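Local coordinates for putative HAD family hydrolase (Streptomyces avermitilis, PDB 3MMZ) that acts as a HAD phosphatase of the KdsC family, forming the C-terminal domain of a longer sialic acid biosynthesis protein that probably also makes CMP-N-acylneuraminate, at the calcium ion site, the interface of chains A and C and the interface of chains A and B. Numbering follows the deposited sequence. Chains: chain A/B/C, putative HAD family hydrolase.

Contacts 1 and 3 belong to one junction: their C-alpha centres lie about 7 Å apart, and A:Arg135 and B:Arg135 serve both, their main-chain oxygens holding a calcium-bound water and their guanidiniums reaching the facing chain. Contact 2 is separate, its C-alpha centre about 31 Å from that of contact 1 and about 29 Å from that of contact 3; there strand 36-41 of chain A takes up strand 27-30 of chain C. Chain A meets two neighbours through distant surfaces. The protein is a homotetramer, and the non-two-fold contact 2 would suit a ring-like tetramer; the two-fold junction may join tetramers into the deposited eight-chain assembly.

Contact 1: the calcium ion site. Residues chain A 135-139; chain B 135-139. With CA (calcium ion), chain D.
The calcium ion sits between two copies of the same helix end, held by main-chain carbonyls from both chains. A:Gly136 O lies 2.4 Å from the calcium ion and A:Ala138 O also 2.4 Å, and chain B repeats the pair, with B:Ala138 O at 2.3 Å from the calcium ion. Three waters bring the coordination to seven, a floor if others went unseen. Water 3 stands on one side at 2.3 Å from the calcium ion, while waters 1 and 2 occupy roughly the opposite side. Moving outward, water 3 is itself held between the chains: its oxygen is 2.7 Å from A:Arg135 O and equally 2.7 Å from B:Arg135 O, so the arginine backbones position a metal ligand without touching the metal. The geometry comes from the chain path. A:Gly136 and B:Gly136 belong to the last turn of helix 132-137, and A:Ala138 and B:Ala138 follow in an extended conformation (psi 156° in chain A), which swings their carbonyls round to the same ion. Carbonyls at a helix C-terminus carry the negative end of the helix dipole, which probably favours a cation between two such ends. This calcium is distinct from the metal site formed by A:Asp18, A:Asp20 and A:Asn110, and it may have come from the crystallisation medium. It ties chains A and B together in this assembly, a role that is probably structural rather than catalytic.

Contact 2: the interface of chains A and C. Residues chain A 36-38, 40, 67-68, 71-72; chain C 28-34.
Strand 36-41 of chain A and strand 27-30 of chain C pair antiparallel, A:Val38 with C:Ile30 and A:Val40 with C:Val28. The tightest register bond runs from C:Val28 N to A:Val40 O at 2.8 Å. C:Ile30 N meets A:Val38 O almost along the C=O axis (163°), whereas the return bond, A:Val38 N to C:Ile30 O, is longer at 3.2 Å.

The packed side belongs to C:Ile30. Its CG1 takes the crowded position between backbone N and carbonyl carbon (chi1 53°), sending CD1 under helix 67-76, where it lies 3.7 Å from A:Val68 CG1 and also touches A:Arg72 CB. The helix continues over the following loop: A:Pro67 CB abuts C:Ser32 CB at 3.6 Å, and A:Ala71 CB caps C:Gly34. A:Phe37 makes its own close contact alongside C:Asp31, ring atom CE2 3.5 Å from C:Asp31 CB.

The margin is looser: water 4, 2.7 Å from A:Glu36 O, stands between that carbonyl and C:Ser32 N in place of a direct bond.

Strand 27-30 of chain C adds to the edge of strand 36-41 of chain A, continuing the beta structure into the next subunit. The two strands are consecutive in the fold, C:Asp31 to C:Gly34 lie in the loop between them, and helix 67-76 of chain A covers one face of the junction.

Contact 3: the interface of chains A and B. Residues chain A 135, 141-143; chain B 128, 135, 141-143.
Helix 132-137 of each chain faces strand 140-141 and the loop after it in the other, a two-fold contact between two HAD domains of the KdsC family. One arginine per chain reaches across, and the two copies end differently. B:Arg135, bent at chi3 (77°), turns its guanidinium edge to the chain A backbone: NH2 donates a nearly straight bond (175° at H) to A:Thr142 O at 3.0 Å, with that oxygen in the guanidinium plane. Its NH1 gives a longer bond, 3.3 Å, to A:Val141 O, which it approaches from above the carbonyl plane. The side chain of A:Val141 crosses that of B:Arg135 at about a right angle, its CG1 methyl 3.4 Å from B:Arg135 NH2. An alanine at B:Arg135 would lose both bonds to the chain A carbonyls and would probably loosen the packing against A:Val141. A:Arg135 bends the other way (chi3 -53°). Its NH2 makes only a weak bond to B:Thr142 O, 2.9 Å away, while NE reaches water 6 at 2.6 Å, which passes the contact on to B:Val141 O. The two guanidiniums run close, A:Arg135 NH1 lying 4.3 Å from B:Arg135 NH2, so their like charges probably repel, partly offset by the surrounding carbonyls.

Contact 1: the calcium ion site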
# COMPACT_ATOMS: atom_id res chain seq x y z
N ARG A 135 3.50 -14.42 -15.77
CA ARG A 135 3.84 -13.04 -16.18
C ARG A 135 4.94 -13.06 -17.24
O ARG A 135 4.89 -12.31 -18.22
CB ARG A 135 4.29 -12.16 -14.98
CG ARG A 135 3.27 -12.05 -13.86
CD ARG A 135 3.25 -10.67 -13.15
NE ARG A 135 4.54 -10.18 -12.65
CZ ARG A 135 4.70 -8.99 -12.05
NH1 ARG A 135 3.64 -8.19 -11.89
NH2 ARG A 135 5.90 -8.58 -11.62
N GLY A 136 5.94 -13.90 -17.01
CA GLY A 136 7.07 -14.04 -17.94
C GLY A 136 6.64 -14.63 -19.28
O GLY A 136 7.02 -14.12 -20.33
N ALA A 137 5.87 -15.72 -19.23
CA ALA A 137 5.42 -16.46 -20.44
C ALA A 137 4.55 -15.62 -21.38
O ALA A 137 4.50 -15.88 -22.59
CB ALA A 137 4.67 -17.72 -20.05
N ALA A 138 3.88 -14.62 -20.82
CA ALA A 138 3.00 -13.75 -21.61
C ALA A 138 3.76 -12.89 -22.62
O ALA A 138 4.94 -12.57 -22.42
CB ALA A 138 2.17 -12.85 -20.69
N ARG A 139 3.06 -12.47 -23.67
CA ARG A 139 3.59 -11.53 -24.64
C ARG A 139 3.32 -10.10 -24.19
O ARG A 139 4.03 -9.16 -24.57
CB ARG A 139 2.95 -11.78 -26.01
CG ARG A 139 3.52 -10.94 -27.15
CD ARG A 139 3.00 -11.46 -28.49
NE ARG A 139 3.47 -10.68 -29.63
CZ ARG A 139 3.20 -10.98 -30.90
NH1 ARG A 139 2.48 -12.06 -31.20
NH2 ARG A 139 3.66 -10.22 -31.89
N ARG B 135 8.18 -5.28 -19.68
CA ARG B 135 7.65 -6.41 -18.90
C ARG B 135 7.16 -7.51 -19.82
O ARG B 135 7.46 -8.69 -19.61
CB ARG B 135 6.52 -5.95 -17.99
CG ARG B 135 6.97 -5.20 -16.77
CD ARG B 135 5.86 -4.30 -16.27
NE ARG B 135 4.78 -4.96 -15.54
CZ ARG B 135 3.50 -4.98 -15.91
NH1 ARG B 135 3.11 -4.39 -17.05
NH2 ARG B 135 2.59 -5.58 -15.14
N GLY B 136 6.43 -7.13 -20.87
CA GLY B 136 5.94 -8.10 -21.85
C GLY B 136 7.07 -8.82 -22.59
O GLY B 136 7.08 -10.04 -22.71
N ALA B 137 8.03 -8.04 -23.09
CA ALA B 137 9.14 -8.54 -23.91
C ALA B 137 10.07 -9.51 -23.19
O ALA B 137 10.70 -10.35 -23.82
CB ALA B 137 9.95 -7.36 -24.46
N ALA B 138 10.16 -9.37 -21.87
CA ALA B 138 11.00 -10.22 -21.05
C ALA B 138 10.59 -11.69 -21.09
O ALA B 138 9.42 -12.04 -21.35
CB ALA B 138 11.01 -9.72 -19.62
N ARG B 139 11.55 -12.55 -20.81
CA ARG B 139 11.30 -13.98 -20.65
C ARG B 139 10.89 -14.29 -19.20
O ARG B 139 10.18 -15.26 -18.93
CB ARG B 139 12.54 -14.77 -21.07
CG ARG B 139 12.37 -16.27 -21.08
CD ARG B 139 13.58 -16.93 -21.73
NE ARG B 139 13.49 -18.39 -21.68
CZ ARG B 139 14.35 -19.22 -22.29
NH1 ARG B 139 15.37 -18.74 -22.99
NH2 ARG B 139 14.19 -20.53 -22.18
CA CA D . 7.22 -12.32 -21.94
O HOH W 1 7.97 -14.53 -22.89
O HOH W 2 7.57 -12.35 -24.45
O HOH W 3 6.65 -11.20 -19.97

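Contact 2: the interface of chains A and C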
# COMPACT_ATOMS: atom_id res chain seq x y z
N GLU A 36 -21.34 -21.59 -4.60
CA GLU A 36 -20.22 -20.71 -4.87
C GLU A 36 -20.71 -19.35 -5.41
O GLU A 36 -21.72 -19.27 -6.13
CB GLU A 36 -19.26 -21.38 -5.86
CG GLU A 36 -18.54 -22.60 -5.29
CD GLU A 36 -17.47 -23.15 -6.22
OE1 GLU A 36 -17.57 -22.94 -7.45
OE2 GLU A 36 -16.51 -23.79 -5.72
N PHE A 37 -20.02 -18.28 -5.00
CA PHE A 37 -20.30 -16.93 -5.48
C PHE A 37 -18.95 -16.29 -5.80
O PHE A 37 -17.98 -16.52 -5.07
CB PHE A 37 -20.98 -16.08 -4.39
CG PHE A 37 -22.21 -16.70 -3.78
CD1 PHE A 37 -22.11 -17.70 -2.81
CD2 PHE A 37 -23.48 -16.23 -4.13
CE1 PHE A 37 -23.26 -18.26 -2.24
CE2 PHE A 37 -24.64 -16.77 -3.55
CZ PHE A 37 -24.54 -17.79 -2.61
N VAL A 38 -18.86 -15.52 -6.88
CA VAL A 38 -17.62 -14.81 -7.21
C VAL A 38 -17.94 -13.37 -7.56
O VAL A 38 -19.07 -13.06 -7.93
CB VAL A 38 -16.83 -15.44 -8.39
CG1 VAL A 38 -16.49 -16.90 -8.10
CG2 VAL A 38 -17.62 -15.31 -9.70
N VAL A 40 -17.28 -10.17 -10.01
CA VAL A 40 -16.81 -9.71 -11.32
C VAL A 40 -16.85 -8.19 -11.37
O VAL A 40 -17.42 -7.53 -10.49
CB VAL A 40 -17.63 -10.31 -12.48
CG1 VAL A 40 -17.36 -11.81 -12.59
CG2 VAL A 40 -19.14 -10.03 -12.30
N PRO A 67 -21.15 -23.45 -12.88
CA PRO A 67 -22.39 -22.79 -13.27
C PRO A 67 -22.31 -21.27 -13.11
O PRO A 67 -23.05 -20.55 -13.77
CB PRO A 67 -23.43 -23.39 -12.32
CG PRO A 67 -22.81 -24.64 -11.80
CD PRO A 67 -21.35 -24.36 -11.74
N VAL A 68 -21.43 -20.79 -12.23
CA VAL A 68 -21.29 -19.33 -12.07
C VAL A 68 -20.69 -18.71 -13.34
O VAL A 68 -21.13 -17.64 -13.79
CB VAL A 68 -20.47 -18.93 -10.81
CG1 VAL A 68 -20.34 -17.42 -10.72
CG2 VAL A 68 -21.16 -19.47 -9.55
N ALA A 71 -23.39 -18.26 -15.98
CA ALA A 71 -24.22 -17.10 -15.66
C ALA A 71 -23.55 -15.80 -16.14
O ALA A 71 -24.20 -14.95 -16.75
CB ALA A 71 -24.51 -17.04 -14.16
N ARG A 72 -22.25 -15.67 -15.88
CA ARG A 72 -21.49 -14.48 -16.33
C ARG A 72 -21.44 -14.40 -17.85
O ARG A 72 -21.64 -13.34 -18.43
CB ARG A 72 -20.05 -14.49 -15.79
CG ARG A 72 -19.22 -13.24 -16.17
CD ARG A 72 -19.90 -11.95 -15.69
NE ARG A 72 -19.06 -10.77 -15.88
CZ ARG A 72 -19.49 -9.51 -15.83
NH1 ARG A 72 -20.77 -9.25 -15.60
NH2 ARG A 72 -18.63 -8.52 -16.01
N VAL C 28 -19.51 -6.74 -8.76
CA VAL C 28 -20.81 -7.37 -8.54
C VAL C 28 -20.56 -8.80 -8.13
O VAL C 28 -19.81 -9.51 -8.81
CB VAL C 28 -21.67 -7.36 -9.84
CG1 VAL C 28 -23.05 -7.92 -9.58
CG2 VAL C 28 -21.78 -5.96 -10.40
N LEU C 29 -21.17 -9.24 -7.04
CA LEU C 29 -21.11 -10.65 -6.66
C LEU C 29 -22.23 -11.41 -7.37
O LEU C 29 -23.37 -10.96 -7.39
CB LEU C 29 -21.24 -10.82 -5.14
CG LEU C 29 -20.99 -12.21 -4.55
CD1 LEU C 29 -19.51 -12.48 -4.39
CD2 LEU C 29 -21.67 -12.27 -3.17
N ILE C 30 -21.89 -12.55 -7.97
CA ILE C 30 -22.87 -13.32 -8.72
C ILE C 30 -22.96 -14.75 -8.22
O ILE C 30 -21.96 -15.33 -7.77
CB ILE C 30 -22.60 -13.30 -10.25
CG1 ILE C 30 -21.16 -13.72 -10.56
CG2 ILE C 30 -22.88 -11.90 -10.81
CD1 ILE C 30 -20.88 -13.97 -12.07
N ASP C 31 -24.16 -15.30 -8.29
CA ASP C 31 -24.35 -16.72 -8.03
C ASP C 31 -24.60 -17.49 -9.32
O ASP C 31 -24.62 -16.90 -10.41
CB ASP C 31 -25.46 -16.93 -6.99
CG ASP C 31 -26.87 -16.71 -7.55
OD1 ASP C 31 -27.03 -16.47 -8.78
OD2 ASP C 31 -27.82 -16.78 -6.75
N SER C 32 -24.81 -18.79 -9.21
CA SER C 32 -24.98 -19.66 -10.38
C SER C 32 -26.22 -19.36 -11.24
O SER C 32 -26.29 -19.78 -12.39
CB SER C 32 -25.00 -21.13 -9.94
OG SER C 32 -26.10 -21.37 -9.09
N ASP C 33 -27.20 -18.67 -10.67
CA ASP C 33 -28.40 -18.30 -11.44
C ASP C 33 -28.24 -16.96 -12.14
O ASP C 33 -29.05 -16.59 -13.00
CB ASP C 33 -29.64 -18.26 -10.53
CG ASP C 33 -29.97 -19.61 -9.95
OD1 ASP C 33 -29.86 -20.63 -10.67
OD2 ASP C 33 -30.33 -19.65 -8.75
N GLY C 34 -27.18 -16.25 -11.79
CA GLY C 34 -26.96 -14.92 -12.32
C GLY C 34 -27.57 -13.86 -11.42
O GLY C 34 -27.68 -12.71 -11.82
O HOH W 4 -24.14 -20.16 -6.82

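Contact 3: the interface of chains A and B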
# COMPACT_ATOMS: atom_id res chain seq x y z
N ARG A 135 3.50 -14.42 -15.77
CA ARG A 135 3.84 -13.04 -16.18
C ARG A 135 4.94 -13.06 -17.24
O ARG A 135 4.89 -12.31 -18.22
CB ARG A 135 4.29 -12.16 -14.98
CG ARG A 135 3.27 -12.05 -13.86
CD ARG A 135 3.25 -10.67 -13.15
NE ARG A 135 4.54 -10.18 -12.65
CZ ARG A 135 4.70 -8.99 -12.05
NH1 ARG A 135 3.64 -8.19 -11.89
NH2 ARG A 135 5.90 -8.58 -11.62
N VAL A 141 1.55 -7.93 -20.49
CA VAL A 141 1.10 -8.04 -19.10
C VAL A 141 0.30 -6.78 -18.75
O VAL A 141 0.79 -5.67 -18.96
CB VAL A 141 2.29 -8.23 -18.10
CG1 VAL A 141 1.78 -8.51 -16.69
CG2 VAL A 141 3.25 -9.35 -18.55
N THR A 142 -0.91 -6.96 -18.23
CA THR A 142 -1.73 -5.82 -17.81
C THR A 142 -1.13 -5.16 -16.58
O THR A 142 -0.30 -5.76 -15.89
CB THR A 142 -3.20 -6.21 -17.54
OG1 THR A 142 -3.31 -6.95 -16.31
CG2 THR A 142 -3.75 -7.04 -18.68
N THR A 143 -1.52 -3.91 -16.32
CA THR A 143 -1.08 -3.22 -15.11
C THR A 143 -2.12 -3.39 -14.01
O THR A 143 -1.81 -3.33 -12.82
CB THR A 143 -0.81 -1.73 -15.36
OG1 THR A 143 -2.02 -1.08 -15.75
CG2 THR A 143 0.22 -1.56 -16.46
N ALA B 128 10.18 -5.53 -11.95
CA ALA B 128 8.74 -5.34 -11.77
C ALA B 128 8.27 -3.95 -12.19
O ALA B 128 7.15 -3.80 -12.71
CB ALA B 128 8.35 -5.61 -10.32
N ARG B 135 8.18 -5.28 -19.68
CA ARG B 135 7.65 -6.41 -18.90
C ARG B 135 7.16 -7.51 -19.82
O ARG B 135 7.46 -8.69 -19.61
CB ARG B 135 6.52 -5.95 -17.99
CG ARG B 135 6.97 -5.20 -16.77
CD ARG B 135 5.86 -4.30 -16.27
NE ARG B 135 4.78 -4.96 -15.54
CZ ARG B 135 3.50 -4.98 -15.91
NH1 ARG B 135 3.11 -4.39 -17.05
NH2 ARG B 135 2.59 -5.58 -15.14
N VAL B 141 10.00 -11.95 -15.28
CA VAL B 141 9.74 -10.63 -14.70
C VAL B 141 9.86 -10.77 -13.19
O VAL B 141 9.28 -11.68 -12.61
CB VAL B 141 8.32 -10.10 -15.07
CG1 VAL B 141 8.06 -8.71 -14.49
CG2 VAL B 141 8.10 -10.09 -16.60
N THR B 142 10.63 -9.89 -12.55
CA THR B 142 10.78 -9.98 -11.10
C THR B 142 9.50 -9.47 -10.44
O THR B 142 8.70 -8.77 -11.07
CB THR B 142 11.99 -9.18 -10.57
OG1 THR B 142 11.74 -7.77 -10.73
CG2 THR B 142 13.28 -9.58 -11.29
N THR B 143 9.30 -9.84 -9.17
CA THR B 143 8.19 -9.29 -8.39
C THR B 143 8.62 -8.00 -7.70
O THR B 143 7.80 -7.12 -7.44
CB THR B 143 7.71 -10.30 -7.32
OG1 THR B 143 8.78 -10.61 -6.43
CG2 THR B 143 7.24 -11.57 -7.96
O HOH W 5 6.65 -11.20 -19.97
O HOH W 6 6.51 -11.79 -11.92